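Long-range contact in putative lipoprotein (Bacteroides ovatus, PDB 3OQQ), which is of unknown function but binds calcium ions and is probably an extracellular lipoprotein: residues Y143-N148 with Y396-R402. Numbering follows the deposited sequence.
Sequences YDEDFN and YERVPFR. With CA (calcium ion), chain B; CA (calcium ion), chain C; ACT (acetate ion), chain F.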
loop_
_atom_site.group_PDB
_atom_site.type_symbol
_atom_site.label_atom_id
_atom_site.label_comp_id
_atom_site.label_asym_id
_atom_site.label_seq_id
_atom_site.Cartn_x
_atom_site.Cartn_y
_atom_site.Cartn_z
ATOM N N TYR A 143 15.465 7.289 14.563
ATOM C CA TYR A 143 15.908 6.632 13.331
ATOM C C TYR A 143 17.123 5.703 13.591
ATOM O O TYR A 143 17.707 5.188 12.655
ATOM C CB TYR A 143 16.183 7.661 12.229
ATOM C CG TYR A 143 16.677 8.989 12.749
ATOM C CD1 TYR A 143 17.930 9.106 13.347
ATOM C CD2 TYR A 143 15.902 10.136 12.629
ATOM C CE1 TYR A 143 18.399 10.335 13.811
ATOM C CE2 TYR A 143 16.365 11.372 13.081
ATOM C CZ TYR A 143 17.614 11.466 13.673
ATOM O OH TYR A 143 18.052 12.675 14.157
ATOM N N ASP A 144 17.453 5.458 14.867
ATOM C CA ASP A 144 18.448 4.496 15.329
ATOM C C ASP A 144 17.736 3.130 15.549
ATOM O O ASP A 144 18.386 2.107 15.773
ATOM C CB ASP A 144 19.159 4.984 16.605
ATOM C CG ASP A 144 20.462 5.724 16.332
ATOM O OD1 ASP A 144 21.039 5.538 15.239
ATOM O OD2 ASP A 144 20.934 6.428 17.230
ATOM N N GLU A 145 16.387 3.129 15.468
ATOM C CA GLU A 145 15.562 1.909 15.489
ATOM C C GLU A 145 15.785 1.207 14.161
ATOM O O GLU A 145 16.226 1.872 13.218
ATOM C CB GLU A 145 14.053 2.237 15.696
ATOM C CG GLU A 145 13.699 2.958 16.996
ATOM C CD GLU A 145 13.884 2.240 18.320
ATOM O OE1 GLU A 145 14.506 1.155 18.349
ATOM O OE2 GLU A 145 13.436 2.797 19.346
ATOM N N ASP A 146 15.503 -0.112 14.062
ATOM C CA ASP A 146 15.768 -0.839 12.822
ATOM C C ASP A 146 14.617 -0.764 11.773
ATOM O O ASP A 146 14.862 -1.047 10.591
ATOM C CB ASP A 146 16.193 -2.310 13.089
ATOM C CG ASP A 146 15.281 -3.225 13.907
ATOM O OD1 ASP A 146 14.148 -2.809 14.243
ATOM O OD2 ASP A 146 15.701 -4.355 14.204
ATOM N N PHE A 147 13.397 -0.385 12.192
ATOM C CA PHE A 147 12.208 -0.248 11.325
ATOM C C PHE A 147 11.923 -1.511 10.494
ATOM O O PHE A 147 11.492 -1.403 9.346
ATOM C CB PHE A 147 12.289 0.991 10.407
ATOM C CG PHE A 147 11.829 2.242 11.123
ATOM C CD1 PHE A 147 12.714 2.974 11.922
ATOM C CD2 PHE A 147 10.500 2.659 11.044
ATOM C CE1 PHE A 147 12.278 4.109 12.620
ATOM C CE2 PHE A 147 10.063 3.796 11.738
ATOM C CZ PHE A 147 10.951 4.506 12.529
ATOM N N ASN A 148 12.114 -2.695 11.080
ATOM C CA ASN A 148 11.812 -3.925 10.331
ATOM C C ASN A 148 10.889 -4.833 11.148
ATOM O O ASN A 148 10.724 -5.999 10.805
ATOM C CB ASN A 148 13.099 -4.657 9.939
ATOM C CG ASN A 148 13.811 -5.182 11.157
ATOM O OD1 ASN A 148 13.279 -5.106 12.262
ATOM N ND2 ASN A 148 14.986 -5.754 10.989
ATOM N N TYR A 396 18.703 -5.270 8.428
ATOM C CA TYR A 396 18.998 -6.466 9.232
ATOM C C TYR A 396 18.629 -6.138 10.677
ATOM O O TYR A 396 18.622 -4.959 11.043
ATOM C CB TYR A 396 20.493 -6.846 9.140
ATOM C CG TYR A 396 20.853 -7.631 7.905
ATOM C CD1 TYR A 396 20.461 -8.958 7.760
ATOM C CD2 TYR A 396 21.655 -7.076 6.914
ATOM C CE1 TYR A 396 20.781 -9.684 6.617
ATOM C CE2 TYR A 396 22.002 -7.800 5.778
ATOM C CZ TYR A 396 21.549 -9.103 5.628
ATOM O OH TYR A 396 21.878 -9.830 4.514
ATOM N N GLU A 397 18.285 -7.154 11.477
ATOM C CA GLU A 397 17.881 -6.963 12.870
ATOM C C GLU A 397 18.912 -6.162 13.660
ATOM O O GLU A 397 20.118 -6.437 13.575
ATOM C CB GLU A 397 17.616 -8.311 13.553
ATOM C CG GLU A 397 16.795 -8.198 14.842
ATOM C CD GLU A 397 15.498 -7.409 14.820
ATOM O OE1 GLU A 397 14.918 -7.210 13.727
ATOM O OE2 GLU A 397 15.041 -7.006 15.914
ATOM N N ARG A 398 18.414 -5.153 14.426
ATOM C CA ARG A 398 19.168 -4.241 15.302
ATOM C C ARG A 398 20.136 -3.321 14.535
ATOM O O ARG A 398 20.930 -2.621 15.162
ATOM C CB ARG A 398 19.912 -5.005 16.414
ATOM C CG ARG A 398 18.977 -5.476 17.552
ATOM C CD ARG A 398 19.716 -6.338 18.575
ATOM N NE ARG A 398 20.331 -7.514 17.947
ATOM C CZ ARG A 398 19.717 -8.682 17.754
ATOM N NH1 ARG A 398 18.468 -8.866 18.176
ATOM N NH2 ARG A 398 20.352 -9.678 17.151
ATOM N N VAL A 399 20.043 -3.263 13.201
ATOM C CA VAL A 399 20.848 -2.315 12.430
ATOM C C VAL A 399 20.064 -0.984 12.411
ATOM O O VAL A 399 18.915 -0.977 11.942
ATOM C CB VAL A 399 21.202 -2.812 10.994
ATOM C CG1 VAL A 399 21.768 -1.680 10.141
ATOM C CG2 VAL A 399 22.168 -3.991 11.030
ATOM N N PRO A 400 20.644 0.141 12.907
ATOM C CA PRO A 400 19.910 1.425 12.863
ATOM C C PRO A 400 19.473 1.780 11.441
ATOM O O PRO A 400 20.284 1.682 10.523
ATOM C CB PRO A 400 20.937 2.439 13.399
ATOM C CG PRO A 400 21.877 1.637 14.232
ATOM C CD PRO A 400 21.993 0.314 13.491
ATOM N N PHE A 401 18.199 2.187 11.253
ATOM C CA PHE A 401 17.657 2.546 9.930
ATOM C C PHE A 401 18.536 3.584 9.211
ATOM O O PHE A 401 18.873 3.375 8.052
ATOM C CB PHE A 401 16.202 3.039 10.020
ATOM C CG PHE A 401 15.503 2.966 8.676
ATOM C CD1 PHE A 401 15.196 1.736 8.096
ATOM C CD2 PHE A 401 15.213 4.118 7.965
ATOM C CE1 PHE A 401 14.584 1.668 6.835
ATOM C CE2 PHE A 401 14.587 4.053 6.704
ATOM C CZ PHE A 401 14.268 2.833 6.154
ATOM N N ARG A 402 18.988 4.646 9.925
ATOM C CA ARG A 402 19.858 5.717 9.411
ATOM C C ARG A 402 21.248 5.155 8.910
ATOM O O ARG A 402 21.914 5.820 8.115
ATOM C CB ARG A 402 20.059 6.789 10.499
ATOM C CG ARG A 402 21.091 6.381 11.545
ATOM C CD ARG A 402 21.002 7.121 12.837
ATOM N NE ARG A 402 21.460 8.493 12.722
ATOM C CZ ARG A 402 21.787 9.258 13.758
ATOM N NH1 ARG A 402 21.753 8.768 14.994
ATOM N NH2 ARG A 402 22.161 10.512 13.567
HETATM CA CA CA B . 13.565 -5.425 14.616
HETATM CA CA CA C . 12.600 -2.239 16.155
HETATM C C ACT F . 24.568 -8.542 2.774
HETATM O O ACT F . 23.321 -8.300 2.795
HETATM O OXT ACT F . 25.284 -8.413 1.731
HETATM C CH3 ACT F . 25.234 -9.002 4.050
HETATM O O HOH W 1 14.602 -1.085 16.869
HETATM O O HOH W 2 13.421 -4.273 17.025
HETATM O O HOH W 3 11.827 -2.476 18.396
#
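Carboxylates that would repel one another can be brought together by a shared metal, as where segment 143-148 meets 396-402. The calcium ion of chain B takes both oxygens of Asp146 (OD1 at 2.7 Å, OD2 at 2.4 Å) and both of Glu397 (OE1 at 2.4 Å, OE2 at 2.5 Å), so Asp146 OD2 and Glu397 OE1 can lie 3.0 Å apart, their like charges offset by the shared cation. Asn148, Asp149 and the carbonyl of Gly186 complete the protein ligands. Asp146 OD1 bridges to the calcium ion of chain C at 2.5 Å, which Glu132 and Asp149 also bind. Asp146 OD2 also accepts a hydrogen bond from Arg398 N at 2.8 Å.

That amide belongs to a type II beta turn, Tyr396 to Val399, closed by Val399 N to Tyr396 O at 3.1 Å; the turn presents Glu397 to the metal, facing 143-148, which lies in the connection between strands 122-131 and 150-161. Pro400 takes the N-cap position of helix 401-404, whose first amides find carbonyls across the interface: Phe401 N donates to Glu145 O (2.8 Å) and Arg402 N to Tyr143 O (3.1 Å).

Farther from the metals, Arg402 NH1 forms a salt bridge with Asp144, its hydrogen bonds to OD1 (less surely placed) and OD2 both weak at 3.3 Å, and one face of its guanidinium lies over the edge of the Tyr143 ring (Arg402 CZ to Tyr143 CE1, 3.6 Å). Phe147 CB touches Phe401 CD1 at 3.8 Å, their rings inclined at 58°, and Tyr143 continues the packing onto helix 408-413.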